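Local coordinates for 11S globulin (Wrightia tinctoria, PDB 5WXU), which probably serves as a hexameric seed storage protein and, in the crystal, holds the plant hormone auxin (indole-3-acetic acid), at residues 56-68 and 252-264. Residues are numbered along the deposited sequence; the frame is centred on the assembly and turned at random. Where two conformers were deposited one is given.
Sequences HRIQHEAGYSEIW and NDFRGYMVRVRDG
Glu61 OE1 accepts a hydrogen bond from the amide of Arg260, 2.9 Å from Arg260 N and almost straight at 177°, on the anti side of the carboxylate and tilted somewhat from its plane. The Glu61 chain leaves with CG anti to its own N (chi1 173°) and runs extended, which carries the carboxylate alongside Arg255, whose CD lies 3.5 Å from OE1. A water joins OE1 to Arg255 NH1, whereas the guanidinium itself grips Asp253 side-on through NE and NH2 and reaches Asn436 O of a neighbouring subunit. A leucine in place of Arg255 would probably leave the Asp253 carboxylate without its charged mate and cut that intersubunit bond. Two backbone bonds hold the Glu61-Ala62 turn: Glu61 N to Arg255 O (2.8 Å) and, more bent at 140°, Ala62 N to Met258 O. Beyond them extended Met258 crosses His60 at a slant, CG 3.6 Å from His60 CD2, its sulfur against Gly63 CA and its methyl near Ser65 OG. His60 NE2 shares a hydrogen bond with that hydroxyl, which His85 also binds. Ala62 CB sits over one guanidinium face of Arg260, offset toward the rim; NH2 is salt-bridged to Glu88. Thus the turn of a cupin sheet's edge hairpin, 56-60 with 63-67, meets strand 258-260, paired with 91-98 in the other sheet.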
loop_
_atom_site.group_PDB
_atom_site.type_symbol
_atom_site.label_atom_id
_atom_site.label_comp_id
_atom_site.label_asym_id
_atom_site.label_seq_id
_atom_site.Cartn_x
_atom_site.Cartn_y
_atom_site.Cartn_z
ATOM N N HIS B 56 40.869 -12.076 7.135
ATOM C CA HIS B 56 41.786 -10.947 7.013
ATOM C C HIS B 56 41.451 -10.027 8.157
ATOM O O HIS B 56 40.268 -9.909 8.558
ATOM C CB HIS B 56 41.586 -10.292 5.649
ATOM C CG HIS B 56 42.614 -9.260 5.265
ATOM N ND1 HIS B 56 43.719 -9.551 4.492
ATOM C CD2 HIS B 56 42.643 -7.914 5.457
ATOM C CE1 HIS B 56 44.400 -8.434 4.256
ATOM N NE2 HIS B 56 43.770 -7.427 4.834
ATOM N N ARG B 57 42.477 -9.373 8.661
ATOM C CA ARG B 57 42.389 -8.415 9.733
ATOM C C ARG B 57 42.984 -7.105 9.252
ATOM O O ARG B 57 44.047 -7.087 8.650
ATOM C CB ARG B 57 43.175 -8.910 10.941
ATOM C CG ARG B 57 43.022 -8.079 12.201
ATOM C CD ARG B 57 43.723 -8.714 13.407
ATOM N NE ARG B 57 42.941 -9.744 14.116
ATOM C CZ ARG B 57 43.023 -9.977 15.426
ATOM N NH1 ARG B 57 43.810 -9.234 16.206
ATOM N NH2 ARG B 57 42.294 -10.924 15.981
ATOM N N ILE B 58 42.287 -6.018 9.506
ATOM C CA ILE B 58 42.822 -4.680 9.326
ATOM C C ILE B 58 42.994 -4.012 10.665
ATOM O O ILE B 58 42.004 -3.819 11.441
ATOM C CB ILE B 58 41.904 -3.826 8.477
ATOM C CG1 ILE B 58 41.682 -4.501 7.111
ATOM C CG2 ILE B 58 42.459 -2.420 8.330
ATOM C CD1 ILE B 58 40.506 -3.912 6.390
ATOM N N GLN B 59 44.231 -3.581 10.924
ATOM C CA GLN B 59 44.541 -2.790 12.119
ATOM C C GLN B 59 44.283 -1.291 12.063
ATOM O O GLN B 59 44.675 -0.595 11.132
ATOM C CB GLN B 59 46.043 -2.941 12.458
ATOM C CG GLN B 59 46.362 -4.172 13.250
ATOM C CD GLN B 59 45.705 -4.164 14.622
ATOM O OE1 GLN B 59 45.451 -3.124 15.256
ATOM N NE2 GLN B 59 45.379 -5.331 15.060
ATOM N N HIS B 60 43.694 -0.757 13.094
ATOM C CA HIS B 60 43.638 0.675 13.225
ATOM C C HIS B 60 44.351 1.082 14.487
ATOM O O HIS B 60 44.690 0.229 15.315
ATOM C CB HIS B 60 42.130 1.152 13.251
ATOM C CG HIS B 60 41.262 0.445 12.242
ATOM N ND1 HIS B 60 41.333 0.703 10.891
ATOM C CD2 HIS B 60 40.308 -0.517 12.389
ATOM C CE1 HIS B 60 40.507 -0.105 10.245
ATOM N NE2 HIS B 60 39.889 -0.868 11.122
ATOM N N GLU B 61 44.413 2.373 14.733
ATOM C CA GLU B 61 44.970 2.847 15.966
ATOM C C GLU B 61 44.201 2.353 17.171
ATOM O O GLU B 61 44.799 1.919 18.158
ATOM C CB GLU B 61 44.948 4.348 15.984
ATOM C CG GLU B 61 45.366 4.926 17.302
ATOM C CD GLU B 61 45.435 6.392 17.332
ATOM O OE1 GLU B 61 44.390 7.071 17.415
ATOM O OE2 GLU B 61 46.585 6.875 17.370
ATOM N N ALA B 62 42.858 2.386 17.073
ATOM C CA ALA B 62 41.979 2.166 18.176
ATOM C C ALA B 62 41.040 0.959 18.011
ATOM O O ALA B 62 39.966 0.905 18.630
ATOM C CB ALA B 62 41.210 3.414 18.482
ATOM N N GLY B 63 41.490 -0.011 17.272
ATOM C CA GLY B 63 40.774 -1.251 17.122
ATOM C C GLY B 63 41.208 -1.936 15.872
ATOM O O GLY B 63 42.238 -1.575 15.320
ATOM N N TYR B 64 40.412 -2.894 15.419
ATOM C CA TYR B 64 40.654 -3.639 14.232
ATOM C C TYR B 64 39.371 -4.172 13.604
ATOM O O TYR B 64 38.324 -4.215 14.266
ATOM C CB TYR B 64 41.579 -4.826 14.460
ATOM C CG TYR B 64 41.146 -5.814 15.512
ATOM C CD1 TYR B 64 41.544 -5.687 16.838
ATOM C CD2 TYR B 64 40.387 -6.927 15.142
ATOM C CE1 TYR B 64 41.123 -6.628 17.807
ATOM C CE2 TYR B 64 40.010 -7.859 16.061
ATOM C CZ TYR B 64 40.390 -7.713 17.387
ATOM O OH TYR B 64 39.996 -8.680 18.277
ATOM N N SER B 65 39.480 -4.521 12.330
ATOM C CA SER B 65 38.348 -5.070 11.573
ATOM C C SER B 65 38.668 -6.383 10.974
ATOM O O SER B 65 39.592 -6.475 10.197
ATOM C CB SER B 65 37.944 -4.077 10.472
ATOM O OG SER B 65 37.645 -2.794 11.031
ATOM N N GLU B 66 37.851 -7.403 11.214
ATOM C CA GLU B 66 38.066 -8.732 10.656
ATOM C C GLU B 66 37.023 -8.976 9.623
ATOM O O GLU B 66 35.811 -8.751 9.912
ATOM C CB GLU B 66 37.965 -9.810 11.738
ATOM C CG GLU B 66 38.889 -9.558 12.923
ATOM C CD GLU B 66 38.839 -10.763 13.889
ATOM O OE1 GLU B 66 37.946 -10.841 14.730
ATOM O OE2 GLU B 66 39.691 -11.638 13.791
ATOM N N ILE B 67 37.460 -9.403 8.447
ATOM C CA ILE B 67 36.609 -9.586 7.281
ATOM C C ILE B 67 36.521 -11.029 6.887
ATOM O O ILE B 67 37.560 -11.706 6.726
ATOM C CB ILE B 67 37.114 -8.734 6.121
ATOM C CG1 ILE B 67 37.178 -7.290 6.555
ATOM C CG2 ILE B 67 36.252 -8.956 4.880
ATOM C CD1 ILE B 67 37.919 -6.450 5.540
ATOM N N TRP B 68 35.285 -11.544 6.695
ATOM C CA TRP B 68 35.103 -12.902 6.151
ATOM C C TRP B 68 35.338 -12.808 4.680
ATOM O O TRP B 68 35.063 -11.756 4.030
ATOM C CB TRP B 68 33.700 -13.469 6.428
ATOM C CG TRP B 68 33.500 -14.077 7.815
ATOM C CD1 TRP B 68 33.484 -15.368 8.038
ATOM C CD2 TRP B 68 33.363 -13.429 9.114
ATOM N NE1 TRP B 68 33.334 -15.625 9.359
ATOM C CE2 TRP B 68 33.243 -14.456 10.058
ATOM C CE3 TRP B 68 33.286 -12.083 9.564
ATOM C CZ2 TRP B 68 33.085 -14.222 11.418
ATOM C CZ3 TRP B 68 33.090 -11.853 10.919
ATOM C CH2 TRP B 68 32.985 -12.918 11.837
ATOM N N ASN B 252 49.389 12.921 6.046
ATOM C CA ASN B 252 50.298 12.723 7.166
ATOM C C ASN B 252 49.605 12.273 8.442
ATOM O O ASN B 252 50.110 12.556 9.515
ATOM C CB ASN B 252 51.110 13.993 7.452
ATOM C CG ASN B 252 51.781 14.537 6.207
ATOM O OD1 ASN B 252 52.359 13.768 5.414
ATOM N ND2 ASN B 252 51.675 15.862 6.001
ATOM N N ASP B 253 48.447 11.598 8.336
ATOM C CA ASP B 253 47.686 11.147 9.517
ATOM C C ASP B 253 47.320 9.718 9.169
ATOM O O ASP B 253 46.422 9.503 8.343
ATOM C CB ASP B 253 46.498 12.109 9.736
ATOM C CG ASP B 253 45.470 11.628 10.790
ATOM O OD1 ASP B 253 45.673 10.558 11.426
ATOM O OD2 ASP B 253 44.455 12.373 10.975
ATOM N N PHE B 254 48.040 8.749 9.749
ATOM C CA PHE B 254 47.927 7.332 9.489
ATOM C C PHE B 254 47.445 6.540 10.723
ATOM O O PHE B 254 48.067 5.567 11.156
ATOM C CB PHE B 254 49.290 6.800 9.014
ATOM C CG PHE B 254 49.846 7.573 7.845
ATOM C CD1 PHE B 254 49.251 7.470 6.583
ATOM C CD2 PHE B 254 50.924 8.464 8.022
ATOM C CE1 PHE B 254 49.726 8.199 5.496
ATOM C CE2 PHE B 254 51.413 9.183 6.950
ATOM C CZ PHE B 254 50.808 9.064 5.686
ATOM N N ARG B 255 46.294 6.932 11.246
ATOM C CA ARG B 255 45.669 6.222 12.382
ATOM C C ARG B 255 44.688 5.119 11.969
ATOM O O ARG B 255 44.123 4.426 12.832
ATOM C CB ARG B 255 44.974 7.229 13.257
ATOM C CG ARG B 255 45.964 8.167 13.971
ATOM C CD ARG B 255 45.303 9.225 14.759
ATOM N NE ARG B 255 44.481 10.101 13.910
ATOM C CZ ARG B 255 43.471 10.856 14.328
ATOM N NH1 ARG B 255 43.103 10.921 15.608
ATOM N NH2 ARG B 255 42.809 11.553 13.450
ATOM N N GLY B 256 44.480 4.931 10.687
ATOM C CA GLY B 256 43.487 3.970 10.243
ATOM C C GLY B 256 42.113 4.622 10.399
ATOM O O GLY B 256 41.944 5.847 10.292
ATOM N N TYR B 257 41.114 3.780 10.622
ATOM C CA TYR B 257 39.721 4.267 10.589
ATOM C C TYR B 257 39.013 4.113 11.902
ATOM O O TYR B 257 37.787 4.259 11.997
ATOM C CB TYR B 257 38.976 3.530 9.462
ATOM C CG TYR B 257 39.551 3.823 8.115
ATOM C CD1 TYR B 257 40.581 3.090 7.595
ATOM C CD2 TYR B 257 39.104 4.903 7.401
ATOM C CE1 TYR B 257 41.135 3.459 6.376
ATOM C CE2 TYR B 257 39.608 5.232 6.171
ATOM C CZ TYR B 257 40.604 4.490 5.648
ATOM O OH TYR B 257 41.092 4.890 4.410
ATOM N N MET B 258 39.771 3.827 12.967
ATOM C CA MET B 258 39.278 3.912 14.325
ATOM C C MET B 258 40.359 4.668 15.096
ATOM O O MET B 258 41.522 4.229 15.060
ATOM C CB MET B 258 39.060 2.551 14.988
ATOM C CG MET B 258 38.115 1.595 14.294
ATOM S SD MET B 258 38.072 0.040 15.170
ATOM C CE MET B 258 37.031 -0.995 14.115
ATOM N N VAL B 259 40.010 5.812 15.637
ATOM C CA VAL B 259 40.974 6.694 16.335
ATOM C C VAL B 259 40.686 6.834 17.821
ATOM O O VAL B 259 39.525 6.864 18.295
ATOM C CB VAL B 259 41.029 8.054 15.693
ATOM C CG1 VAL B 259 41.351 7.910 14.211
ATOM C CG2 VAL B 259 39.753 8.871 15.904
ATOM N N ARG B 260 41.760 6.987 18.603
ATOM C CA ARG B 260 41.638 7.165 20.021
ATOM C C ARG B 260 41.278 8.557 20.368
ATOM O O ARG B 260 41.896 9.479 19.901
ATOM C CB ARG B 260 42.968 6.877 20.707
ATOM C CG ARG B 260 42.865 7.072 22.226
ATOM C CD ARG B 260 43.666 6.024 22.995
ATOM N NE ARG B 260 43.056 4.699 22.843
ATOM C CZ ARG B 260 43.538 3.681 22.117
ATOM N NH1 ARG B 260 44.691 3.774 21.437
ATOM N NH2 ARG B 260 42.848 2.539 22.072
ATOM N N VAL B 261 40.294 8.731 21.220
ATOM C CA VAL B 261 39.930 10.024 21.734
ATOM C C VAL B 261 40.399 9.996 23.211
ATOM O O VAL B 261 39.787 9.338 24.045
ATOM C CB VAL B 261 38.412 10.241 21.649
ATOM C CG1 VAL B 261 37.991 11.649 22.106
ATOM C CG2 VAL B 261 37.940 9.923 20.235
ATOM N N ARG B 262 41.469 10.728 23.522
ATOM C CA ARG B 262 42.195 10.495 24.786
ATOM C C ARG B 262 41.368 10.834 26.014
ATOM O O ARG B 262 41.351 10.056 26.971
ATOM C CB ARG B 262 43.568 11.240 24.811
ATOM C CG ARG B 262 43.500 12.774 24.674
ATOM C CD ARG B 262 44.854 13.490 24.802
ATOM N NE ARG B 262 45.085 14.070 26.138
ATOM C CZ ARG B 262 46.133 14.833 26.481
ATOM N NH1 ARG B 262 47.087 15.132 25.602
ATOM N NH2 ARG B 262 46.238 15.307 27.725
ATOM N N ASP B 263 40.666 11.969 25.980
ATOM C CA ASP B 263 39.923 12.458 27.133
ATOM C C ASP B 263 38.439 12.153 27.017
ATOM O O ASP B 263 37.643 12.719 27.748
ATOM C CB ASP B 263 40.129 13.978 27.302
ATOM C CG ASP B 263 41.621 14.359 27.399
ATOM O OD1 ASP B 263 42.017 15.419 26.847
ATOM O OD2 ASP B 263 42.397 13.546 27.973
ATOM N N GLY B 264 38.055 11.279 26.089
ATOM C CA GLY B 264 36.634 10.988 25.899
ATOM C C GLY B 264 35.934 11.981 24.944
ATOM O O GLY B 264 36.135 13.193 24.968
HETATM O O HOH W 1 44.205 9.574 17.907
#